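PDB 6Y4R: DotU family type IV/VI secretion system protein from Acinetobacter baumannii, which forms the cytoplasmic domain of TssL, an inner-membrane component of the type VI secretion system, and probably helps to assemble the secretion machinery. Local coordinates for residues G11-L14 and I15-R19; F105-L108 and E109-R112; A150-G153 and D154-D157. One frame throughout, in Å; residues are numbered along the deposited sequence.

Overall arrangement
All three contacts are turns of single helices in an all-helical domain, and each joins side chains three or four residues apart. Contact 1, on helix 9-19, lies nearest the centre of the chain and is almost wholly apolar: its inward side meets helices 27-47 and 52-71, while Tyr13 and Phe16 are exposed. Contacts 2 and 3, on helices 100-114 and 143-159, mix a buried aliphatic side with a charged outer one. Their centres lie 13 Å apart; both pack on helix 119-130 and touch each other through a salt bridge, Arg112 NE to Glu155 OE1 at 2.8 Å. Contact 1 is separate, its nearest atoms about 12 Å from either.

Contact 1: G11-L14 and I15-R19; sequences GFYL and IFLIR
Leu17 lies over one face of the Tyr13 ring, one helical turn further along. Its CG stands 4.1 Å from the ring centroid of Tyr13, offset toward the rim, in a CH-pi contact. Both methyls hang over that same face, toward the hydroxyl-bearing end: Leu17 CD2 is 3.6 Å from Tyr13 CZ, and Leu17 CD1 is 3.8 Å from Tyr13 CE2. With CG anti to the backbone N (chi1 176°), the Tyr13 ring is carried along the helix toward Leu17. Leu14 joins from the neighbouring side, its CD2 4.1 Å from Leu17 CD1. Ile15 CG1 comes up at the edge of the Phe12 ring, 4.3 Å from Phe12 CD1.

Backbone bonds fix this spacing, Phe16 N to Phe12 O at 2.9 Å and Leu17 N to Tyr13 O at 3.0 Å. Further out, Leu14 packs on Ile34 and Leu37 of helix 27-47, Ile15 on Phe62 and Ile66 of helix 52-71, and Phe12 meets Tyr127 edge-to-face. Branched aliphatic residues suit the inward side, between helices, whereas the exposed tyrosine can offer a hydroxyl to water while one face of its ring covers part of Leu17. Dispersion and hydrophobic burial thus hold the side chains, and polar bonding is left to the backbone.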
loop_
_atom_site.group_PDB
_atom_site.type_symbol
_atom_site.label_atom_id
_atom_site.label_comp_id
_atom_site.label_asym_id
_atom_site.label_seq_id
_atom_site.Cartn_x
_atom_site.Cartn_y
_atom_site.Cartn_z
ATOM N N GLY A 11 -9.922 -2.951 0.933
ATOM C CA GLY A 11 -9.078 -2.232 -0.013
ATOM C C GLY A 11 -8.074 -3.125 -0.724
ATOM O O GLY A 11 -7.835 -2.967 -1.928
ATOM N N PHE A 12 -7.441 -4.047 0.021
ATOM C CA PHE A 12 -6.457 -4.950 -0.567
ATOM C C PHE A 12 -7.079 -5.886 -1.597
ATOM O O PHE A 12 -6.387 -6.348 -2.511
ATOM C CB PHE A 12 -5.763 -5.783 0.523
ATOM C CG PHE A 12 -4.716 -5.034 1.294
ATOM C CD1 PHE A 12 -3.783 -4.242 0.638
ATOM C CD2 PHE A 12 -4.633 -5.154 2.672
ATOM C CE1 PHE A 12 -2.797 -3.536 1.352
ATOM C CE2 PHE A 12 -3.639 -4.456 3.403
ATOM C CZ PHE A 12 -2.724 -3.644 2.733
ATOM N N TYR A 13 -8.374 -6.199 -1.465
ATOM C CA TYR A 13 -9.026 -7.079 -2.444
ATOM C C TYR A 13 -9.097 -6.438 -3.818
ATOM O O TYR A 13 -9.061 -7.139 -4.841
ATOM C CB TYR A 13 -10.441 -7.438 -2.027
ATOM C CG TYR A 13 -11.164 -8.282 -3.082
ATOM C CD1 TYR A 13 -10.630 -9.497 -3.511
ATOM C CD2 TYR A 13 -12.375 -7.862 -3.655
ATOM C CE1 TYR A 13 -11.292 -10.278 -4.472
ATOM C CE2 TYR A 13 -13.033 -8.627 -4.617
ATOM C CZ TYR A 13 -12.495 -9.827 -5.019
ATOM O OH TYR A 13 -13.221 -10.514 -5.977
ATOM N N LEU A 14 -9.256 -5.113 -3.857
ATOM C CA LEU A 14 -9.310 -4.368 -5.111
ATOM C C LEU A 14 -7.921 -4.193 -5.712
ATOM O O LEU A 14 -7.800 -4.084 -6.936
ATOM C CB LEU A 14 -9.967 -3.002 -4.883
ATOM C CG LEU A 14 -11.330 -2.886 -4.180
ATOM C CD1 LEU A 14 -11.666 -1.433 -3.927
ATOM C CD2 LEU A 14 -12.434 -3.523 -4.992
ATOM N N ILE A 15 -6.876 -4.188 -4.862
ATOM C CA ILE A 15 -5.496 -4.325 -5.335
ATOM C C ILE A 15 -5.302 -5.671 -6.009
ATOM O O ILE A 15 -4.616 -5.787 -7.029
ATOM C CB ILE A 15 -4.498 -4.211 -4.175
ATOM C CG1 ILE A 15 -4.648 -2.914 -3.378
ATOM C CG2 ILE A 15 -3.082 -4.367 -4.730
ATOM C CD1 ILE A 15 -3.874 -1.801 -3.903
ATOM N N PHE A 16 -5.823 -6.725 -5.379
ATOM C CA PHE A 16 -5.681 -8.074 -5.904
ATOM C C PHE A 16 -6.396 -8.227 -7.242
ATOM O O PHE A 16 -5.909 -8.949 -8.119
ATOM C CB PHE A 16 -6.204 -9.079 -4.868
ATOM C CG PHE A 16 -5.570 -10.450 -4.955
ATOM C CD1 PHE A 16 -4.217 -10.601 -5.228
ATOM C CD2 PHE A 16 -6.342 -11.597 -4.760
ATOM C CE1 PHE A 16 -3.643 -11.873 -5.311
ATOM C CE2 PHE A 16 -5.777 -12.879 -4.842
ATOM C CZ PHE A 16 -4.427 -13.016 -5.119
ATOM N N LEU A 17 -7.539 -7.547 -7.430
ATOM C CA LEU A 17 -8.282 -7.672 -8.691
ATOM C C LEU A 17 -7.514 -7.066 -9.856
ATOM O O LEU A 17 -7.485 -7.634 -10.956
ATOM C CB LEU A 17 -9.653 -6.995 -8.614
ATOM C CG LEU A 17 -10.770 -7.601 -7.777
ATOM C CD1 LEU A 17 -11.946 -6.628 -7.696
ATOM C CD2 LEU A 17 -11.206 -8.971 -8.319
ATOM N N ILE A 18 -6.914 -5.900 -9.645
ATOM C CA ILE A 18 -6.119 -5.266 -10.696
ATOM C C ILE A 18 -4.896 -6.105 -11.017
ATOM O O ILE A 18 -4.522 -6.270 -12.190
ATOM C CB ILE A 18 -5.745 -3.826 -10.300
ATOM C CG1 ILE A 18 -7.022 -3.002 -10.108
ATOM C CG2 ILE A 18 -4.769 -3.221 -11.297
ATOM C CD1 ILE A 18 -6.763 -1.536 -9.910
ATOM N N ARG A 19 -4.271 -6.675 -9.986
ATOM C CA ARG A 19 -3.153 -7.571 -10.224
ATOM C C ARG A 19 -3.618 -8.766 -11.028
ATOM O O ARG A 19 -2.877 -9.279 -11.871
ATOM C CB ARG A 19 -2.579 -8.021 -8.887
ATOM C CG ARG A 19 -1.720 -6.990 -8.131
ATOM C CD ARG A 19 -0.994 -7.721 -7.013
ATOM N NE ARG A 19 0.386 -8.075 -7.336
ATOM C CZ ARG A 19 0.939 -9.230 -6.979
ATOM N NH1 ARG A 19 0.213 -10.136 -6.320
ATOM N NH2 ARG A 19 2.203 -9.490 -7.295
#

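Contact 2: F105-L108 and E109-R112; sequences FEIL and EQLR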
loop_
_atom_site.group_PDB
_atom_site.type_symbol
_atom_site.label_atom_id
_atom_site.label_comp_id
_atom_site.label_asym_id
_atom_site.label_seq_id
_atom_site.Cartn_x
_atom_site.Cartn_y
_atom_site.Cartn_z
ATOM N N PHE A 105 10.349 2.984 1.808
ATOM C CA PHE A 105 11.430 2.198 2.388
ATOM C C PHE A 105 12.123 2.892 3.547
ATOM O O PHE A 105 12.687 2.196 4.395
ATOM C CB PHE A 105 12.415 1.792 1.286
ATOM C CG PHE A 105 11.816 0.800 0.288
ATOM C CD1 PHE A 105 11.528 -0.508 0.682
ATOM C CD2 PHE A 105 11.495 1.189 -1.006
ATOM C CE1 PHE A 105 10.967 -1.415 -0.197
ATOM C CE2 PHE A 105 10.931 0.290 -1.886
ATOM C CZ PHE A 105 10.663 -1.025 -1.481
ATOM N N GLU A 106 12.100 4.232 3.601
ATOM C CA GLU A 106 12.533 4.962 4.795
ATOM C C GLU A 106 11.609 4.676 5.972
ATOM O O GLU A 106 12.069 4.388 7.080
ATOM C CB GLU A 106 12.556 6.458 4.493
ATOM C CG GLU A 106 13.370 6.788 3.274
ATOM C CD GLU A 106 13.890 8.220 3.266
ATOM O OE1 GLU A 106 14.958 8.475 2.655
ATOM O OE2 GLU A 106 13.204 9.114 3.817
ATOM N N ILE A 107 10.291 4.759 5.738
ATOM C CA ILE A 107 9.292 4.445 6.764
ATOM C C ILE A 107 9.394 2.978 7.181
ATOM O O ILE A 107 9.202 2.622 8.355
ATOM C CB ILE A 107 7.875 4.814 6.270
ATOM C CG1 ILE A 107 7.828 6.309 5.865
ATOM C CG2 ILE A 107 6.827 4.456 7.326
ATOM C CD1 ILE A 107 6.533 6.795 5.231
ATOM N N LEU A 108 9.698 2.104 6.230
ATOM C CA LEU A 108 9.816 0.696 6.578
ATOM C C LEU A 108 10.989 0.474 7.521
ATOM O O LEU A 108 10.863 -0.267 8.500
ATOM C CB LEU A 108 9.967 -0.144 5.306
ATOM C CG LEU A 108 10.255 -1.634 5.464
ATOM C CD1 LEU A 108 8.978 -2.339 5.899
ATOM C CD2 LEU A 108 10.757 -2.206 4.164
ATOM N N GLU A 109 12.105 1.193 7.304
ATOM C CA GLU A 109 13.272 1.020 8.169
ATOM C C GLU A 109 13.019 1.574 9.566
ATOM O O GLU A 109 13.598 1.081 10.547
ATOM C CB GLU A 109 14.506 1.706 7.566
ATOM C CG GLU A 109 14.861 1.361 6.127
ATOM C CD GLU A 109 15.320 -0.072 5.927
ATOM O OE1 GLU A 109 15.483 -0.805 6.913
ATOM O OE2 GLU A 109 15.491 -0.495 4.757
ATOM N N GLN A 110 12.176 2.612 9.672
ATOM C CA GLN A 110 11.774 3.117 10.982
ATOM C C GLN A 110 10.944 2.090 11.744
ATOM O O GLN A 110 11.088 1.965 12.967
ATOM C CB GLN A 110 10.981 4.418 10.849
ATOM C CG GLN A 110 11.716 5.560 10.182
ATOM C CD GLN A 110 10.821 6.793 10.026
ATOM O OE1 GLN A 110 10.211 7.031 8.964
ATOM N NE2 GLN A 110 10.742 7.589 11.095
ATOM N N LEU A 111 10.062 1.348 11.035
ATOM C CA LEU A 111 9.173 0.385 11.691
ATOM C C LEU A 111 9.883 -0.907 12.045
ATOM O O LEU A 111 9.549 -1.539 13.057
ATOM C CB LEU A 111 7.963 0.046 10.836
ATOM C CG LEU A 111 7.135 1.143 10.231
ATOM C CD1 LEU A 111 6.128 0.545 9.184
ATOM C CD2 LEU A 111 6.501 1.856 11.408
ATOM N N ARG A 112 10.827 -1.342 11.206
ATOM C CA ARG A 112 11.637 -2.494 11.575
ATOM C C ARG A 112 12.372 -2.194 12.870
ATOM O O ARG A 112 12.470 -3.049 13.759
ATOM C CB ARG A 112 12.632 -2.827 10.457
ATOM C CG ARG A 112 12.029 -3.269 9.139
ATOM C CD ARG A 112 13.078 -3.456 8.034
ATOM N NE ARG A 112 13.879 -4.664 8.245
ATOM C CZ ARG A 112 15.017 -4.947 7.611
ATOM N NH1 ARG A 112 15.501 -4.113 6.705
ATOM N NH2 ARG A 112 15.669 -6.070 7.888
#
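Ile107 and Leu111 form the apolar side of this turn, with Ile107 CG2 4.4 Å from Leu111 CD1. The touch is light, and both side chains also meet Phe125 of helix 119-130, while Leu108 touches Phe125 and Leu122. Aliphatic residues suit this buried side, where their branches can pack against an aromatic ring. Leu108 also lies beside the aliphatic stem of Arg112, its CG 4.2 Å from Arg112 CD, so the arginine contributes hydrocarbon before its charge begins. Toward helix 143-159, Phe105 packs on Leu145 and Leu148, and Arg112 on Leu148 and Val152.

The polar side chains occupy the outer side. Gln110 runs back along the helix, extended beyond CG (chi2 177°), and crosses Ile107 at a slant; its OE1 comes within 4.0 Å of Ile107 CG1. Glu109 instead bends at chi2 (-67°), bringing its carboxylate round toward Arg112. There Arg112 NH1 and Glu109 OE1 form a weak salt bridge of 3.3 Å. The stronger partner of the guanidinium is Glu155 on helix 143-159, which is gripped by Arg112 NE.

Backbone hydrogen bonds join each residue to the one four earlier, with Arg112 N to Leu108 O at 2.9 Å and Glu109 N to Phe105 O at 3.1 Å. Leu108 O also receives a weak bond from Leu111 N. Flanked by two carboxylates, Arg112 probably has its positive charge stabilised, and through it the helix gains an ionic link to helix 143-159 beside the hydrophobic one.

Contact 3: A150-G153 and D154-D157; sequences ARVG and DEID
Glu155 N donates to Arg151 O at 2.8 Å, the shortest of four backbone bonds that tie this turn of helix 143-159 together. Ile156 N to Val152 O and Asp157 N to Gly153 O follow, both at 3.1 Å. The carboxylate of Glu155 lies back over the preceding turn, and from there OE1 is salt-bridged to Arg112 NE on helix 100-114. Its chi2 (141°) departs from fully extended, and OE2 passes 3.9 Å from Arg151 CB.

The charged end of Arg151, on a chain extended from CG to NE, does not reach the nearby acids; its NE lies 6.4 Å from Asp154 OD2 and any attraction between them is probably diffuse. Asp154 lies back against the previous turn instead, OD2 3.6 Å from Arg151 CA.

On the buried side Val152 CG1 and Ile156 CD1 are 4.5 Å apart, a light touch. Both also pack on helix 119-130, Val152 against Leu122 and Ile156 against Leu119 and His126, and Val152 meets Leu108 of helix 100-114 as well. Beta-branched residues give that side a compact apolar surface, while the exposed Asp154 and Asp157 suit water. These two probably give the outer side a negative character, moderated by nearby Arg151, while the charge of Glu155 is offset by Arg112.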
loop_
_atom_site.group_PDB
_atom_site.type_symbol
_atom_site.label_atom_id
_atom_site.label_comp_id
_atom_site.label_asym_id
_atom_site.label_seq_id
_atom_site.Cartn_x
_atom_site.Cartn_y
_atom_site.Cartn_z
ATOM N N ALA A 150 11.852 -11.059 2.272
ATOM C CA ALA A 150 12.005 -12.292 3.026
ATOM C C ALA A 150 12.308 -12.028 4.493
ATOM O O ALA A 150 11.740 -12.684 5.375
ATOM C CB ALA A 150 13.107 -13.141 2.400
ATOM N N ARG A 151 13.190 -11.066 4.780
ATOM C CA ARG A 151 13.621 -10.835 6.160
ATOM C C ARG A 151 12.696 -9.943 6.956
ATOM O O ARG A 151 12.589 -10.115 8.175
ATOM C CB ARG A 151 15.003 -10.216 6.216
ATOM C CG ARG A 151 15.837 -10.470 5.028
ATOM C CD ARG A 151 17.066 -9.668 5.064
ATOM N NE ARG A 151 18.072 -10.234 4.157
ATOM C CZ ARG A 151 19.316 -9.796 4.011
ATOM N NH1 ARG A 151 19.735 -8.796 4.738
ATOM N NH2 ARG A 151 20.107 -10.401 3.157
ATOM N N VAL A 152 12.050 -8.972 6.320
ATOM C CA VAL A 152 11.000 -8.280 7.042
ATOM C C VAL A 152 9.940 -9.283 7.451
ATOM O O VAL A 152 9.389 -9.216 8.554
ATOM C CB VAL A 152 10.420 -7.143 6.189
ATOM C CG1 VAL A 152 9.346 -6.398 6.944
ATOM C CG2 VAL A 152 11.514 -6.186 5.791
ATOM N N GLY A 153 9.698 -10.273 6.591
ATOM C CA GLY A 153 8.799 -11.355 6.941
ATOM C C GLY A 153 9.312 -12.181 8.099
ATOM O O GLY A 153 8.532 -12.643 8.941
ATOM N N ASP A 154 10.636 -12.396 8.141
ATOM C CA ASP A 154 11.256 -13.138 9.235
ATOM C C ASP A 154 11.147 -12.377 10.544
ATOM O O ASP A 154 10.888 -12.977 11.595
ATOM C CB ASP A 154 12.747 -13.381 8.958
ATOM C CG ASP A 154 13.006 -14.388 7.837
ATOM O OD1 ASP A 154 12.180 -15.309 7.632
ATOM O OD2 ASP A 154 14.076 -14.275 7.186
ATOM N N GLU A 155 11.364 -11.053 10.501
ATOM C CA GLU A 155 11.300 -10.232 11.712
ATOM C C GLU A 155 9.892 -10.204 12.281
ATOM O O GLU A 155 9.710 -10.203 13.501
ATOM C CB GLU A 155 11.806 -8.821 11.427
ATOM C CG GLU A 155 13.291 -8.792 11.312
ATOM C CD GLU A 155 13.787 -7.874 10.224
ATOM O OE1 GLU A 155 13.136 -6.831 9.931
ATOM O OE2 GLU A 155 14.823 -8.245 9.629
ATOM N N ILE A 156 8.885 -10.179 11.417
ATOM C CA ILE A 156 7.517 -10.254 11.902
ATOM C C ILE A 156 7.258 -11.609 12.548
ATOM O O ILE A 156 6.644 -11.688 13.617
ATOM C CB ILE A 156 6.532 -9.949 10.768
ATOM C CG1 ILE A 156 6.750 -8.503 10.299
ATOM C CG2 ILE A 156 5.117 -10.153 11.275
ATOM C CD1 ILE A 156 5.870 -8.100 9.159
ATOM N N ASP A 157 7.727 -12.698 11.918
ATOM C CA ASP A 157 7.628 -14.013 12.559
ATOM C C ASP A 157 8.357 -14.025 13.897
ATOM O O ASP A 157 7.890 -14.642 14.860
ATOM C CB ASP A 157 8.239 -15.117 11.687
ATOM C CG ASP A 157 7.383 -15.508 10.501
ATOM O OD1 ASP A 157 6.141 -15.318 10.531
ATOM O OD2 ASP A 157 7.966 -16.067 9.543
#